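Local atomic coordinates of glucose dehydrogenase (Serratia sp. FS14, PDB entry 7CDY), a protein that belongs to the glucose/sorbosone dehydrogenase family of beta-propeller proteins and carries a bound calcium ion. Residues Gly10-Ser16 / Ile28-Arg34; Val77-Phe81 / Gly127-Phe131; Trp206-His210 / Gly266-Phe272. All coordinates share one frame; numbering follows the deposited sequence.

The three contacts follow one another along the chain and lie in different parts of the beta-propeller. Interaction 1 lies within a single sheet, between hairpin strands 3-19 and 26-30. Interactions 2 and 3 each join two sheets: strand 76-84 meets strand 129-131 in the former, and strand 205-210 meets strand 267-273 in the latter. Both lie nearer the centre of the chain than interaction 1. The centre of interaction 2 is about 14 Å from the centre of each of the others, and those of interactions 1 and 3 are about 19 Å apart. Trp15 packs on Lys128, linking interactions 1 and 2. In these contacts, hairpin pairing joins strands within a sheet, whereas side chains join neighbouring sheets.

Interaction 1. Residues Gly10-Ser16 / Ile28-Arg34; sequences GLEHPWS and ITERPGR
Pro14 and Glu30 form an antiparallel non-hydrogen-bonded pair with their CA atoms 4.1 Å apart, and the N-to-C directions of strand segments 14-16 and 28-30 make an angle of 134°, well away from strictly antiparallel. Backbone hydrogen bonds run from Arg31 N to His13 O, from Trp15 N to Thr29 O and from Thr29 N to Ser16 O. Between them, Pro14 CA comes within 3.1 Å of Thr29 O in a CA-H...O contact.

A salt-bridge network joins Glu12, Glu30 and Arg34. Glu30 OE1 takes a nearly straight bond from Glu12 N (2.8 Å, 172°) on its anti lone pair, while Arg34 NE meets Glu30 OE2 from above the carboxylate plane. The same guanidinium reaches across with NH2 to Glu12 OE2, which lies 2.9 Å away and close to the guanidinium plane; a water also links this carboxylate oxygen to Arg34 NH1. Pro32 CG packs against the Glu12 carboxylate, 3.6 Å from CD. Arg36 is a further partner of Glu30 OE2.

Arg31 bends at chi3 (58°), which brings Arg31 NH2 over one face of the His13 imidazole, toward its rim, 3.7 Å from His13 ND1, the guanidinium and ring planes being nearly parallel. That ND1 is hydrogen-bonded to Asp335. Another water accepts from both Arg31 NH1 and Trp15 NE1. On the apolar side, Ile28 CG2 touches Pro14 CB and Ile28 CD1 touches Leu11 CD1.

The hairpin belongs to the sheet that contains both chain ends, as in the closure of many beta-propellers: strand 3-19 runs between strands 26-30 and 339-345, with Gly10 and Leu11 facing Gly339 in a G1 beta bulge. Trp15 and Thr29 pack on strand 62-67, where Thr29 OG1 bonds to Leu63 O.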
ATOM      1  N   GLY A  10      -9.555  19.720   1.862  1.00 13.72           N
ATOM      2  CA  GLY A  10      -8.787  20.153   3.017  1.00 15.29           C
ATOM      3  C   GLY A  10      -8.061  19.054   3.763  1.00 14.18           C
ATOM      4  O   GLY A  10      -7.808  19.193   4.964  1.00 18.02           O
ATOM      5  N   LEU A  11      -7.723  17.959   3.091  1.00 13.86           N
ATOM      6  CA  LEU A  11      -6.953  16.884   3.705  1.00 14.01           C
ATOM      7  C   LEU A  11      -5.503  17.079   3.294  1.00 12.00           C
ATOM      8  O   LEU A  11      -5.208  17.135   2.101  1.00 13.17           O
ATOM      9  CB  LEU A  11      -7.446  15.530   3.207  1.00 12.32           C
ATOM     10  CG  LEU A  11      -8.861  15.143   3.631  1.00 13.67           C
ATOM     11  CD1 LEU A  11      -9.418  14.089   2.699  1.00 14.53           C
ATOM     12  CD2 LEU A  11      -8.871  14.662   5.085  1.00 16.72           C
ATOM     13  N   GLU A  12      -4.603  17.194   4.264  1.00 11.73           N
ATOM     14  CA  GLU A  12      -3.206  17.500   3.943  1.00 11.68           C
ATOM     15  C   GLU A  12      -2.469  16.212   3.589  1.00 10.82           C
ATOM     16  O   GLU A  12      -2.156  15.401   4.472  1.00 11.33           O
ATOM     17  CB  GLU A  12      -2.520  18.236   5.091  1.00 12.55           C
ATOM     18  CG  GLU A  12      -1.122  18.711   4.707  1.00 14.32           C
ATOM     19  CD  GLU A  12      -0.387  19.427   5.823  1.00 17.62           C
ATOM     20  OE1 GLU A  12       0.684  20.008   5.532  1.00 21.24           O
ATOM     21  OE2 GLU A  12      -0.859  19.412   6.977  1.00 17.10           O
ATOM     22  N   HIS A  13      -2.195  16.018   2.306  1.00 10.83           N
ATOM     23  CA  HIS A  13      -1.531  14.817   1.815  1.00 11.05           C
ATOM     24  C   HIS A  13      -2.136  13.531   2.394  1.00  8.85           C
ATOM     25  O   HIS A  13      -1.461  12.765   3.079  1.00  9.97           O
ATOM     26  CB  HIS A  13      -0.027  14.887   2.053  1.00 12.05           C
ATOM     27  CG  HIS A  13       0.625  15.995   1.285  1.00 14.14           C
ATOM     28  ND1 HIS A  13       0.890  15.902  -0.063  1.00 15.26           N
ATOM     29  CD2 HIS A  13       1.012  17.238   1.662  1.00 20.41           C
ATOM     30  CE1 HIS A  13       1.439  17.030  -0.481  1.00 19.23           C
ATOM     31  NE2 HIS A  13       1.522  17.858   0.545  1.00 20.29           N
ATOM     32  N   PRO A  14      -3.417  13.290   2.149  1.00  9.12           N
ATOM     33  CA  PRO A  14      -4.027  12.049   2.634  1.00  9.86           C
ATOM     34  C   PRO A  14      -3.365  10.853   1.971  1.00  9.06           C
ATOM     35  O   PRO A  14      -2.897  10.926   0.831  1.00 10.59           O
ATOM     36  CB  PRO A  14      -5.493  12.190   2.213  1.00  9.29           C
ATOM     37  CG  PRO A  14      -5.426  13.056   0.970  1.00 10.75           C
ATOM     38  CD  PRO A  14      -4.305  14.032   1.234  1.00 10.57           C
ATOM     39  N   TRP A  15      -3.303   9.745   2.705  1.00  9.44           N
ATOM     40  CA  TRP A  15      -2.517   8.608   2.238  1.00  9.54           C
ATOM     41  C   TRP A  15      -3.319   7.325   2.144  1.00  8.28           C
ATOM     42  O   TRP A  15      -3.161   6.579   1.180  1.00  9.29           O
ATOM     43  CB  TRP A  15      -1.298   8.391   3.152  1.00  9.54           C
ATOM     44  CG  TRP A  15      -0.113   7.727   2.480  1.00  9.49           C
ATOM     45  CD1 TRP A  15       0.902   8.357   1.816  1.00  9.29           C
ATOM     46  CD2 TRP A  15       0.164   6.324   2.409  1.00  8.66           C
ATOM     47  NE1 TRP A  15       1.801   7.430   1.341  1.00 10.14           N
ATOM     48  CE2 TRP A  15       1.380   6.174   1.704  1.00  8.75           C
ATOM     49  CE3 TRP A  15      -0.477   5.183   2.899  1.00  9.53           C
ATOM     50  CZ2 TRP A  15       1.959   4.919   1.463  1.00 10.02           C
ATOM     51  CZ3 TRP A  15       0.097   3.945   2.665  1.00 10.26           C
ATOM     52  CH2 TRP A  15       1.306   3.821   1.951  1.00 10.20           C
ATOM     53  N   SER A  16      -4.192   7.059   3.108  1.00  8.68           N
ATOM     54  CA  SER A  16      -4.914   5.797   3.173  1.00  8.68           C
ATOM     55  C   SER A  16      -6.342   6.066   3.608  1.00  8.30           C
ATOM     56  O   SER A  16      -6.610   6.998   4.367  1.00  9.10           O
ATOM     57  CB  SER A  16      -4.254   4.873   4.222  1.00 10.63           C
ATOM     58  OG  SER A  16      -4.887   3.603   4.364  1.00 10.07           O
ATOM     59  N   ILE A  28      -9.413   8.021   7.509  1.00  8.85           N
ATOM     60  CA  ILE A  28      -8.479   8.602   6.549  1.00  8.98           C
ATOM     61  C   ILE A  28      -7.228   9.009   7.300  1.00  8.89           C
ATOM     62  O   ILE A  28      -7.321   9.666   8.338  1.00  9.53           O
ATOM     63  CB  ILE A  28      -9.072   9.853   5.868  1.00 10.51           C
ATOM     64  CG1 ILE A  28     -10.394   9.526   5.184  1.00 12.05           C
ATOM     65  CG2 ILE A  28      -8.080  10.451   4.869  1.00 11.56           C
ATOM     66  CD1 ILE A  28     -11.041  10.716   4.489  1.00 14.32           C
ATOM     67  N   THR A  29      -6.060   8.663   6.767  1.00  8.63           N
ATOM     68  CA  THR A  29      -4.817   9.203   7.291  1.00  7.97           C
ATOM     69  C   THR A  29      -4.379  10.413   6.479  1.00  8.08           C
ATOM     70  O   THR A  29      -4.516  10.446   5.252  1.00  8.86           O
ATOM     71  CB  THR A  29      -3.692   8.164   7.290  1.00  8.27           C
ATOM     72  OG1 THR A  29      -3.421   7.759   5.941  1.00  9.77           O
ATOM     73  CG2 THR A  29      -4.078   6.951   8.133  1.00  9.14           C
ATOM     74  N   GLU A  30      -3.845  11.403   7.184  1.00  9.22           N
ATOM     75  CA  GLU A  30      -3.091  12.493   6.579  1.00  9.78           C
ATOM     76  C   GLU A  30      -1.630  12.213   6.897  1.00  9.55           C
ATOM     77  O   GLU A  30      -1.269  12.029   8.072  1.00  9.96           O
ATOM     78  CB  GLU A  30      -3.512  13.837   7.171  1.00 10.16           C
ATOM     79  CG  GLU A  30      -4.949  14.249   6.854  1.00 13.01           C
ATOM     80  CD  GLU A  30      -5.328  15.528   7.569  1.00 12.50           C
ATOM     81  OE1 GLU A  30      -5.268  16.610   6.936  1.00 15.82           O
ATOM     82  OE2 GLU A  30      -5.635  15.476   8.770  1.00 12.37           O
ATOM     83  N   ARG A  31      -0.802  12.142   5.857  1.00  8.73           N
ATOM     84  CA  ARG A  31       0.604  11.786   6.037  1.00  9.62           C
ATOM     85  C   ARG A  31       1.325  12.583   7.119  1.00 10.02           C
ATOM     86  O   ARG A  31       2.134  11.981   7.844  1.00  9.67           O
ATOM     87  CB  ARG A  31       1.357  11.813   4.693  1.00 10.95           C
ATOM     88  CG  ARG A  31       2.735  11.169   4.757  1.00 11.41           C
ATOM     89  CD  ARG A  31       3.417  11.122   3.386  1.00 14.88           C
ATOM     90  NE  ARG A  31       3.549  12.467   2.828  1.00 15.91           N
ATOM     91  CZ  ARG A  31       3.696  12.749   1.538  1.00 18.63           C
ATOM     92  NH1 ARG A  31       3.747  11.775   0.637  1.00 21.32           N
ATOM     93  NH2 ARG A  31       3.808  14.012   1.153  1.00 22.96           N
ATOM     94  N   PRO A  32       1.094  13.888   7.302  1.00 10.50           N
ATOM     95  CA  PRO A  32       1.793  14.595   8.387  1.00 10.43           C
ATOM     96  C   PRO A  32       1.586  14.005   9.775  1.00 11.65           C
ATOM     97  O   PRO A  32       2.372  14.322  10.679  1.00 13.90           O
ATOM     98  CB  PRO A  32       1.241  16.024   8.290  1.00 13.86           C
ATOM     99  CG  PRO A  32       0.894  16.174   6.871  1.00 15.63           C
ATOM    100  CD  PRO A  32       0.382  14.831   6.423  1.00 11.20           C
ATOM    101  N   GLY A  33       0.550  13.186   9.988  1.00 10.17           N
ATOM    102  CA  GLY A  33       0.442  12.434  11.227  1.00 10.26           C
ATOM    103  C   GLY A  33      -0.910  12.439  11.911  1.00 11.91           C
ATOM    104  O   GLY A  33      -0.969  12.265  13.131  1.00 13.98           O
ATOM    105  N   ARG A  34      -2.002  12.608  11.170  1.00 10.36           N
ATOM    106  CA  ARG A  34      -3.332  12.664  11.764  1.00 11.30           C
ATOM    107  C   ARG A  34      -4.242  11.594  11.179  1.00  9.91           C
ATOM    108  O   ARG A  34      -4.160  11.265   9.991  1.00 10.32           O
ATOM    109  CB  ARG A  34      -3.984  14.030  11.541  1.00 11.40           C
ATOM    110  CG  ARG A  34      -3.210  15.173  12.165  1.00 14.05           C
ATOM    111  CD  ARG A  34      -3.840  16.514  11.818  1.00 14.53           C
ATOM    112  NE  ARG A  34      -3.736  16.863  10.401  1.00 13.73           N
ATOM    113  CZ  ARG A  34      -2.699  17.488   9.854  1.00 14.49           C
ATOM    114  NH1 ARG A  34      -1.654  17.817  10.593  1.00 14.92           N
ATOM    115  NH2 ARG A  34      -2.703  17.774   8.557  1.00 14.98           N
TER
HETATM  116  O   HOH W   1      -6.432  18.792   7.669  1.00 26.06           O
HETATM  117  O   HOH W   2       0.395  19.655   9.342  1.00 19.15           O
HETATM  118  O   HOH W   3       4.287   8.881   0.784  1.00 17.87           O

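Interaction 2. Residues Val77-Phe81 / Gly127-Phe131; sequences VYLSF and GKLAF
The Phe131 ring points its edge at one face of the Tyr78 ring in a T-shaped (edge-to-face) pair, with centroids 5.3 Å apart and planes at 73°. Phe131 CZ comes nearest. It stands toward the rim of the tyrosine face, 3.6 Å from Tyr78 CE1, while Tyr78 CD1 lies in the plane of the phenylalanine ring. Tyr78 also meets the ring of Tyr96, and its hydroxyl is hydrogen-bonded to Ala165 O, so the phenol is held at both its ring and its polar end.

Next to this pair along the strand, Leu129 reaches across with a single methyl. Its CD1 is 4.2 Å from Ser80 CB and lies close to Tyr78 CB as well. The polar link comes last: Ser80 OG donates to Gly127 O over 2.7 Å, in the carbonyl plane and on a lone pair. With chi1 at 74°, OG sits between its own backbone N and carbonyl carbon, from where it reaches Gly127. The same hydroxyl is hydrogen-bonded to Glu64 N, so this buried oxygen has two protein partners.

No backbone bond joins the two segments, whose strand axes come no closer than 9.2 Å; side chains bridge the gap. Strand 76-84 pairs with strands 62-67 and 90-99 of its own sheet, and Leu129 and Phe131, on an outermost strand of the next sheet, pack against Leu66.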
ATOM      1  N   VAL A  77      -7.871  -1.362  15.048  1.00  8.66           N
ATOM      2  CA  VAL A  77      -7.406  -0.604  13.889  1.00  9.08           C
ATOM      3  C   VAL A  77      -5.889  -0.719  13.829  1.00  8.55           C
ATOM      4  O   VAL A  77      -5.194  -0.339  14.779  1.00  9.36           O
ATOM      5  CB  VAL A  77      -7.830   0.873  13.950  1.00  9.57           C
ATOM      6  CG1 VAL A  77      -7.279   1.621  12.734  1.00 10.26           C
ATOM      7  CG2 VAL A  77      -9.347   0.972  13.989  1.00 11.08           C
ATOM      8  N   TYR A  78      -5.380  -1.243  12.710  1.00  8.16           N
ATOM      9  CA  TYR A  78      -3.947  -1.285  12.440  1.00  8.34           C
ATOM     10  C   TYR A  78      -3.511  -0.017  11.713  1.00  7.38           C
ATOM     11  O   TYR A  78      -4.260   0.542  10.896  1.00  9.10           O
ATOM     12  CB  TYR A  78      -3.605  -2.499  11.561  1.00  7.96           C
ATOM     13  CG  TYR A  78      -3.818  -3.836  12.242  1.00  9.17           C
ATOM     14  CD1 TYR A  78      -5.098  -4.353  12.400  1.00 10.14           C
ATOM     15  CD2 TYR A  78      -2.740  -4.577  12.722  1.00  9.15           C
ATOM     16  CE1 TYR A  78      -5.305  -5.575  13.044  1.00  9.69           C
ATOM     17  CE2 TYR A  78      -2.937  -5.805  13.362  1.00  9.97           C
ATOM     18  CZ  TYR A  78      -4.219  -6.290  13.504  1.00  9.45           C
ATOM     19  OH  TYR A  78      -4.433  -7.502  14.140  1.00 11.11           O
ATOM     20  N   LEU A  79      -2.285   0.433  12.009  1.00  8.23           N
ATOM     21  CA  LEU A  79      -1.671   1.563  11.316  1.00  8.39           C
ATOM     22  C   LEU A  79      -0.257   1.194  10.920  1.00  8.16           C
ATOM     23  O   LEU A  79       0.447   0.514  11.673  1.00  9.01           O
ATOM     24  CB  LEU A  79      -1.584   2.806  12.221  1.00  9.42           C
ATOM     25  CG  LEU A  79      -2.878   3.413  12.747  1.00  8.66           C
ATOM     26  CD1 LEU A  79      -2.563   4.502  13.780  1.00 11.59           C
ATOM     27  CD2 LEU A  79      -3.713   3.981  11.608  1.00 10.39           C
ATOM     28  N   SER A  80       0.173   1.660   9.755  1.00  8.85           N
ATOM     29  CA  SER A  80       1.584   1.659   9.418  1.00  7.40           C
ATOM     30  C   SER A  80       2.078   3.099   9.365  1.00  7.76           C
ATOM     31  O   SER A  80       1.294   4.030   9.120  1.00  8.64           O
ATOM     32  CB  SER A  80       1.861   0.915   8.112  1.00  7.51           C
ATOM     33  OG  SER A  80       1.430   1.691   7.008  1.00  8.06           O
ATOM     34  N   PHE A  81       3.369   3.293   9.638  1.00  7.63           N
ATOM     35  CA  PHE A  81       3.927   4.640   9.702  1.00  7.75           C
ATOM     36  C   PHE A  81       5.440   4.583   9.614  1.00  9.10           C
ATOM     37  O   PHE A  81       6.065   3.559   9.894  1.00  9.47           O
ATOM     38  CB  PHE A  81       3.478   5.409  10.958  1.00  9.30           C
ATOM     39  CG  PHE A  81       3.871   4.755  12.285  1.00  9.18           C
ATOM     40  CD1 PHE A  81       3.184   3.645  12.772  1.00  9.94           C
ATOM     41  CD2 PHE A  81       4.901   5.292  13.062  1.00  9.60           C
ATOM     42  CE1 PHE A  81       3.528   3.072  14.001  1.00 10.21           C
ATOM     43  CE2 PHE A  81       5.249   4.725  14.295  1.00  9.36           C
ATOM     44  CZ  PHE A  81       4.563   3.617  14.754  1.00  9.62           C
ATOM     45  N   GLY A 127       4.590   0.498   2.947  1.00  9.57           N
ATOM     46  CA  GLY A 127       3.622   0.804   3.987  1.00 10.40           C
ATOM     47  C   GLY A 127       2.241   0.229   3.783  1.00  9.63           C
ATOM     48  O   GLY A 127       1.427   0.284   4.720  1.00 10.40           O
ATOM     49  N   LYS A 128       1.919  -0.315   2.617  1.00  9.65           N
ATOM     50  CA  LYS A 128       0.586  -0.871   2.434  1.00  9.62           C
ATOM     51  C   LYS A 128       0.408  -2.150   3.251  1.00  9.82           C
ATOM     52  O   LYS A 128       1.362  -2.893   3.516  1.00 10.23           O
ATOM     53  CB  LYS A 128       0.294  -1.146   0.956  1.00 10.40           C
ATOM     54  CG  LYS A 128       0.351   0.081   0.012  1.00 11.16           C
ATOM     55  CD  LYS A 128      -0.485   1.260   0.467  1.00 14.04           C
ATOM     56  CE  LYS A 128      -1.880   1.276  -0.123  1.00 12.74           C
ATOM     57  NZ  LYS A 128      -2.656   2.450   0.393  1.00 12.65           N
ATOM     58  N   LEU A 129      -0.837  -2.388   3.655  1.00  8.41           N
ATOM     59  CA  LEU A 129      -1.214  -3.532   4.479  1.00  8.21           C
ATOM     60  C   LEU A 129      -2.395  -4.232   3.828  1.00  9.78           C
ATOM     61  O   LEU A 129      -3.224  -3.590   3.175  1.00 10.48           O
ATOM     62  CB  LEU A 129      -1.690  -3.075   5.862  1.00  9.31           C
ATOM     63  CG  LEU A 129      -0.718  -2.224   6.664  1.00  8.68           C
ATOM     64  CD1 LEU A 129      -1.378  -1.751   7.947  1.00 10.84           C
ATOM     65  CD2 LEU A 129       0.562  -2.983   6.989  1.00 10.77           C
ATOM     66  N   ALA A 130      -2.506  -5.549   4.041  1.00 10.21           N
ATOM     67  CA  ALA A 130      -3.680  -6.273   3.575  1.00  9.79           C
ATOM     68  C   ALA A 130      -3.807  -7.582   4.337  1.00  9.36           C
ATOM     69  O   ALA A 130      -2.806  -8.263   4.584  1.00 11.63           O
ATOM     70  CB  ALA A 130      -3.589  -6.574   2.070  1.00  9.70           C
ATOM     71  N   PHE A 131      -5.042  -7.945   4.668  1.00  9.18           N
ATOM     72  CA  PHE A 131      -5.307  -9.253   5.244  1.00 10.73           C
ATOM     73  C   PHE A 131      -5.641 -10.255   4.140  1.00 11.80           C
ATOM     74  O   PHE A 131      -6.257  -9.916   3.129  1.00 13.03           O
ATOM     75  CB  PHE A 131      -6.452  -9.169   6.263  1.00 11.77           C
ATOM     76  CG  PHE A 131      -6.041  -8.578   7.581  1.00 11.35           C
ATOM     77  CD1 PHE A 131      -5.392  -9.357   8.527  1.00 11.99           C
ATOM     78  CD2 PHE A 131      -6.292  -7.245   7.882  1.00 13.47           C
ATOM     79  CE1 PHE A 131      -4.995  -8.812   9.735  1.00 13.67           C
ATOM     80  CE2 PHE A 131      -5.905  -6.713   9.100  1.00 13.10           C
ATOM     81  CZ  PHE A 131      -5.251  -7.495  10.019  1.00 13.20           C
TER

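Interaction 3. Residues Trp206-His210 / Gly266-Phe272; sequences WEHEH and GLSGMAF
Trp206 and Phe272 close the tightly packed end of this contact in a T-shaped pair. Phe272 presents its edge to a face of the indole, with CZ 3.6 Å from Trp206 CD2, and its ring stands at 81° to the six-membered ring at a centroid distance of 5.2 Å.

His208 fills the middle, between the two strands. With chi1 at 71°, CG lies between the backbone N and the carbonyl carbon, which brings the ring toward the facing strand, where NE2 donates to Gly269 O over 2.8 Å in an almost straight bond (178°). The oxygen lies in the imidazole plane, although the donor stands well above the carbonyl plane. Leu267 CB lies over one face of the ring, toward its rim, in a CH-pi contact, 3.8 Å from the His208 ring centroid. The hydrogen bond and the leucine over the face probably fix the rotation of the imidazole, with the water at ND1.

Toward the other end the packing gives way to water and looser contacts. This water sits 2.8 Å from His208 ND1 and donates to Leu267 O, linking the imidazole to the facing backbone; no backbone hydrogen bond joins the two segments. Beyond it lies the partly exposed His210, which touches the backbone of Gly266 and Leu267. Its NE2 is 3.0 Å from Leu267 O, but the angle is too poor for a hydrogen bond, and the nitrogen bonds instead to Gln194.

The two strands run nearly antiparallel yet belong to different sheets. Strand 205-210 lies between strands 192-198 and 216-219, the latter carrying the calcium ligand Glu217, and Glu209 points away from strand 267-273. That strand pairs with 284-289, whose Ile287 packs on both His208 and Leu267.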
ATOM      1  N   TRP A 206      -1.990  -9.721  -4.414  1.00 10.04           N
ATOM      2  CA  TRP A 206      -1.291  -9.043  -5.499  1.00  9.83           C
ATOM      3  C   TRP A 206      -0.649  -7.771  -4.955  1.00  9.94           C
ATOM      4  O   TRP A 206      -1.085  -7.209  -3.939  1.00  9.75           O
ATOM      5  CB  TRP A 206      -2.240  -8.678  -6.645  1.00 11.06           C
ATOM      6  CG  TRP A 206      -2.817  -9.840  -7.433  1.00 10.31           C
ATOM      7  CD1 TRP A 206      -3.036 -11.126  -7.003  1.00 13.91           C
ATOM      8  CD2 TRP A 206      -3.291  -9.785  -8.786  1.00 10.40           C
ATOM      9  NE1 TRP A 206      -3.596 -11.871  -8.028  1.00 12.65           N
ATOM     10  CE2 TRP A 206      -3.760 -11.067  -9.127  1.00 11.23           C
ATOM     11  CE3 TRP A 206      -3.350  -8.769  -9.744  1.00 10.83           C
ATOM     12  CZ2 TRP A 206      -4.291 -11.360 -10.394  1.00 12.30           C
ATOM     13  CZ3 TRP A 206      -3.876  -9.060 -11.002  1.00 12.71           C
ATOM     14  CH2 TRP A 206      -4.341 -10.344 -11.310  1.00 12.40           C
ATOM     15  N   GLU A 207       0.383  -7.305  -5.659  1.00  9.56           N
ATOM     16  CA  GLU A 207       1.210  -6.201  -5.193  1.00  9.01           C
ATOM     17  C   GLU A 207       1.589  -5.344  -6.388  1.00  9.26           C
ATOM     18  O   GLU A 207       1.691  -5.846  -7.511  1.00 10.18           O
ATOM     19  CB  GLU A 207       2.469  -6.748  -4.491  1.00  9.41           C
ATOM     20  CG  GLU A 207       3.506  -5.722  -4.059  1.00 10.05           C
ATOM     21  CD  GLU A 207       4.632  -5.524  -5.059  1.00 11.11           C
ATOM     22  OE1 GLU A 207       4.522  -5.972  -6.221  1.00 12.87           O
ATOM     23  OE2 GLU A 207       5.629  -4.876  -4.670  1.00 10.05           O
ATOM     24  N   HIS A 208       1.818  -4.053  -6.153  1.00  8.19           N
ATOM     25  CA  HIS A 208       2.456  -3.238  -7.182  1.00  7.75           C
ATOM     26  C   HIS A 208       3.502  -2.326  -6.554  1.00  8.32           C
ATOM     27  O   HIS A 208       3.498  -2.083  -5.343  1.00  8.44           O
ATOM     28  CB  HIS A 208       1.465  -2.549  -8.146  1.00  8.48           C
ATOM     29  CG  HIS A 208       0.663  -1.436  -7.546  1.00  8.27           C
ATOM     30  ND1 HIS A 208       1.234  -0.340  -6.934  1.00  8.40           N
ATOM     31  CD2 HIS A 208      -0.674  -1.211  -7.551  1.00  9.14           C
ATOM     32  CE1 HIS A 208       0.278   0.495  -6.559  1.00  8.52           C
ATOM     33  NE2 HIS A 208      -0.888  -0.006  -6.926  1.00  9.43           N
ATOM     34  N   GLU A 209       4.418  -1.834  -7.388  1.00  8.51           N
ATOM     35  CA  GLU A 209       5.530  -1.055  -6.862  1.00  8.24           C
ATOM     36  C   GLU A 209       6.041  -0.094  -7.921  1.00  8.36           C
ATOM     37  O   GLU A 209       5.931  -0.342  -9.123  1.00  8.70           O
ATOM     38  CB  GLU A 209       6.679  -1.949  -6.368  1.00  8.68           C
ATOM     39  CG  GLU A 209       7.191  -2.937  -7.408  1.00  8.76           C
ATOM     40  CD  GLU A 209       8.208  -3.884  -6.809  1.00  8.53           C
ATOM     41  OE1 GLU A 209       9.421  -3.681  -7.004  1.00  9.55           O
ATOM     42  OE2 GLU A 209       7.800  -4.823  -6.090  1.00 10.48           O
ATOM     43  N   HIS A 210       6.652   0.982  -7.440  1.00  8.85           N
ATOM     44  CA  HIS A 210       7.313   1.958  -8.293  1.00  8.14           C
ATOM     45  C   HIS A 210       8.624   1.398  -8.813  1.00  7.96           C
ATOM     46  O   HIS A 210       9.412   0.811  -8.055  1.00  8.49           O
ATOM     47  CB  HIS A 210       7.663   3.204  -7.477  1.00  9.86           C
ATOM     48  CG  HIS A 210       6.474   3.979  -7.014  1.00  9.26           C
ATOM     49  ND1 HIS A 210       5.906   4.979  -7.772  1.00 11.80           N
ATOM     50  CD2 HIS A 210       5.752   3.913  -5.870  1.00 10.84           C
ATOM     51  CE1 HIS A 210       4.873   5.488  -7.118  1.00  9.85           C
ATOM     52  NE2 HIS A 210       4.756   4.855  -5.963  1.00 11.46           N
ATOM     53  N   GLY A 266       3.525   6.095 -11.831  1.00  9.27           N
ATOM     54  CA  GLY A 266       3.589   6.356 -10.408  1.00 10.37           C
ATOM     55  C   GLY A 266       2.493   5.613  -9.668  1.00  9.34           C
ATOM     56  O   GLY A 266       1.648   6.238  -9.025  1.00  8.60           O
ATOM     57  N   LEU A 267       2.504   4.279  -9.734  1.00  9.18           N
ATOM     58  CA  LEU A 267       1.397   3.481  -9.212  1.00  8.71           C
ATOM     59  C   LEU A 267       1.233   3.667  -7.710  1.00  9.04           C
ATOM     60  O   LEU A 267       2.200   3.574  -6.949  1.00  9.22           O
ATOM     61  CB  LEU A 267       1.644   2.002  -9.491  1.00  9.15           C
ATOM     62  CG  LEU A 267       2.015   1.584 -10.912  1.00  8.26           C
ATOM     63  CD1 LEU A 267       2.223   0.080 -10.948  1.00 10.29           C
ATOM     64  CD2 LEU A 267       0.970   2.023 -11.939  1.00 10.02           C
ATOM     65  N   SER A 268      -0.007   3.885  -7.282  1.00  8.97           N
ATOM     66  CA  SER A 268      -0.301   4.088  -5.868  1.00  9.31           C
ATOM     67  C   SER A 268      -1.745   3.712  -5.606  1.00  8.78           C
ATOM     68  O   SER A 268      -2.654   4.246  -6.250  1.00  9.49           O
ATOM     69  CB  SER A 268      -0.072   5.553  -5.498  1.00  9.05           C
ATOM     70  OG  SER A 268      -0.152   5.741  -4.100  1.00  9.96           O
ATOM     71  N   GLY A 269      -1.959   2.806  -4.653  1.00  9.12           N
ATOM     72  CA  GLY A 269      -3.315   2.365  -4.375  1.00  9.82           C
ATOM     73  C   GLY A 269      -3.759   1.275  -5.330  1.00  9.24           C
ATOM     74  O   GLY A 269      -3.365   1.258  -6.503  1.00  9.39           O
ATOM     75  N   MET A 270      -4.556   0.328  -4.844  0.64 10.35           N
ATOM     76  CA  MET A 270      -5.063  -0.708  -5.731  0.64 11.67           C
ATOM     77  C   MET A 270      -6.286  -1.355  -5.105  0.64  9.36           C
ATOM     78  O   MET A 270      -6.316  -1.608  -3.899  0.64  9.99           O
ATOM     79  CB  MET A 270      -4.001  -1.760  -6.108  0.64 17.83           C
ATOM     80  CG  MET A 270      -3.746  -2.832  -5.063  0.64 16.33           C
ATOM     81  SD  MET A 270      -2.437  -4.027  -5.478  0.64 11.23           S
ATOM     82  CE  MET A 270      -3.124  -4.886  -6.887  0.64 20.18           C
ATOM     83  N   ALA A 271      -7.281  -1.619  -5.942  1.00  9.80           N
ATOM     84  CA  ALA A 271      -8.529  -2.239  -5.513  1.00 11.42           C
ATOM     85  C   ALA A 271      -9.113  -3.064  -6.648  1.00  9.20           C
ATOM     86  O   ALA A 271      -9.203  -2.583  -7.781  1.00 11.12           O
ATOM     87  CB  ALA A 271      -9.554  -1.185  -5.081  1.00 12.60           C
ATOM     88  N   PHE A 272      -9.529  -4.291  -6.341  1.00 11.22           N
ATOM     89  CA  PHE A 272     -10.294  -5.121  -7.262  1.00 10.43           C
ATOM     90  C   PHE A 272     -11.774  -4.782  -7.138  1.00 12.61           C
ATOM     91  O   PHE A 272     -12.294  -4.628  -6.027  1.00 14.62           O
ATOM     92  CB  PHE A 272     -10.114  -6.595  -6.907  1.00 12.01           C
ATOM     93  CG  PHE A 272      -8.706  -7.108  -7.069  1.00 10.94           C
ATOM     94  CD1 PHE A 272      -8.270  -7.623  -8.286  1.00 12.10           C
ATOM     95  CD2 PHE A 272      -7.824  -7.119  -5.988  1.00 11.52           C
ATOM     96  CE1 PHE A 272      -6.982  -8.119  -8.422  1.00 12.37           C
ATOM     97  CE2 PHE A 272      -6.539  -7.600  -6.126  1.00 10.83           C
ATOM     98  CZ  PHE A 272      -6.117  -8.105  -7.336  1.00 11.62           C
TER
HETATM   99  O   HOH W   4       3.437   1.140  -6.054  1.00 10.10           O